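Local coordinates for fluoroacetyl-CoA thioesterase FlK (Streptomyces cattleya, PDB 3KVU), which hydrolyses fluoroacetyl-CoA to fluoroacetate and CoA, sparing citrate synthase from the toxic thioester and so conferring resistance to fluoroacetate, at the interface of chains A and B. Residues are numbered along the deposited sequence; one frame, centred on the assembly and turned at random. Chains: chain A/B, Fluoroacetyl-CoA thioesterase FlK.

The interface of chains A and B. Residues chain A 26, 42-43, 76; chain B 43, 46-47, 50, 69.
A:Ser42 and B:Glu50 meet across the dimer interface of this hot-dog-fold thioesterase, and they show how a homodimer can build one active site from two chains. A:Ser42 and A:His76 from one chain and B:Glu50 from the other are active-site residues; A:Ser42 is engineered, the natural residue being threonine. Carboxylate oxygen OE2 of B:Glu50 comes up beside the serine, 3.3 Å from CB of A:Ser42, while the hydroxyl OG is turned away from it toward the histidine. With OG anti to the carbonyl carbon (chi1 -71°), the serine hydroxyl lies 2.6 Å from ring nitrogen ND1 of A:His76, to which it is hydrogen-bonded. A water ties the glutamate to the other chain, lying 2.9 Å from the backbone N of A:Gly43 and 2.5 Å from OE2 of B:Glu50. That N belongs to the first turn of helix A:42-57, so the water joins the start of one chain's helix to the glutamate of the other.

Beyond the serine hydroxyl, toward the histidine, the carbonyl O of B:Gly69, in strand 65-75, faces CB of A:His76 at 3.6 Å and brings partner backbone beside the histidine.

Beside this polar group, the two copies of helix 42-57 come together at A:Gly43 and B:Gly43. CA of A:Gly43 sits 3.4 Å from O of B:Gly43, an approach probably eased by the lack of a side chain at either residue, and CG1 of B:Val46 lies 4.2 Å from the same CA. Farther along, A:Leu26, at the end of helix 23-26, sends out its side chain with CG anti to the backbone N (chi1 -164°), and methyl CD2 rests 3.6 Å from CA of B:Gly47. This apolar packing on helix B:42-57 probably helps to position B:Glu50, one turn beyond B:Val46.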
loop_
_atom_site.group_PDB
_atom_site.type_symbol
_atom_site.label_atom_id
_atom_site.label_comp_id
_atom_site.label_asym_id
_atom_site.label_seq_id
_atom_site.Cartn_x
_atom_site.Cartn_y
_atom_site.Cartn_z
ATOM N N LEU A 26 -2.942 9.938 3.048
ATOM C CA LEU A 26 -3.403 8.568 2.973
ATOM C C LEU A 26 -4.470 8.387 4.017
ATOM O O LEU A 26 -5.576 7.874 3.741
ATOM C CB LEU A 26 -2.306 7.588 3.220
ATOM C CG LEU A 26 -2.743 6.195 2.752
ATOM C CD1 LEU A 26 -3.023 6.176 1.242
ATOM C CD2 LEU A 26 -1.714 5.282 3.065
ATOM N N SER A 42 3.982 4.861 1.878
ATOM C CA SER A 42 4.085 3.485 1.333
ATOM C C SER A 42 2.816 3.018 0.598
ATOM O O SER A 42 2.903 2.319 -0.393
ATOM C CB SER A 42 4.459 2.452 2.384
ATOM O OG SER A 42 5.824 2.627 2.784
ATOM N N GLY A 43 1.662 3.467 1.056
ATOM C CA GLY A 43 0.414 3.093 0.443
ATOM C C GLY A 43 0.192 3.705 -0.931
ATOM O O GLY A 43 -0.325 3.012 -1.827
ATOM N N HIS A 76 10.452 -0.278 1.000
ATOM C CA HIS A 76 10.405 1.104 0.764
ATOM C C HIS A 76 11.773 1.560 1.404
ATOM O O HIS A 76 11.914 1.749 2.629
ATOM C CB HIS A 76 9.178 1.686 1.429
ATOM C CG HIS A 76 8.831 3.039 0.906
ATOM N ND1 HIS A 76 7.645 3.672 1.201
ATOM C CD2 HIS A 76 9.502 3.858 0.053
ATOM C CE1 HIS A 76 7.626 4.858 0.610
ATOM N NE2 HIS A 76 8.749 4.993 -0.088
ATOM N N GLY B 43 -3.735 -0.212 -1.415
ATOM C CA GLY B 43 -3.018 0.950 -0.823
ATOM C C GLY B 43 -3.439 1.461 0.549
ATOM O O GLY B 43 -2.598 1.781 1.405
ATOM N N VAL B 46 -2.849 -1.229 3.180
ATOM C CA VAL B 46 -1.482 -1.016 3.591
ATOM C C VAL B 46 -1.388 0.085 4.586
ATOM O O VAL B 46 -0.808 -0.120 5.618
ATOM C CB VAL B 46 -0.567 -0.762 2.401
ATOM C CG1 VAL B 46 0.894 -0.319 2.896
ATOM C CG2 VAL B 46 -0.448 -2.097 1.665
ATOM N N GLY B 47 -1.983 1.238 4.286
ATOM C CA GLY B 47 -1.908 2.346 5.142
ATOM C C GLY B 47 -2.474 2.027 6.504
ATOM O O GLY B 47 -1.970 2.548 7.529
ATOM N N GLU B 50 -0.117 -0.227 8.466
ATOM C CA GLU B 50 0.978 0.570 8.988
ATOM C C GLU B 50 0.475 1.381 10.163
ATOM O O GLU B 50 1.152 1.424 11.212
ATOM C CB GLU B 50 1.422 1.559 7.958
ATOM C CG GLU B 50 2.382 1.053 7.048
ATOM C CD GLU B 50 2.995 2.227 6.338
ATOM O OE1 GLU B 50 3.699 3.097 6.995
ATOM O OE2 GLU B 50 2.684 2.306 5.129
ATOM N N GLY B 69 7.846 3.204 7.477
ATOM C CA GLY B 69 7.698 1.847 6.914
ATOM C C GLY B 69 8.781 1.449 5.935
ATOM O O GLY B 69 9.096 2.175 4.990
HETATM O O HOH W 1 1.118 3.750 3.873
#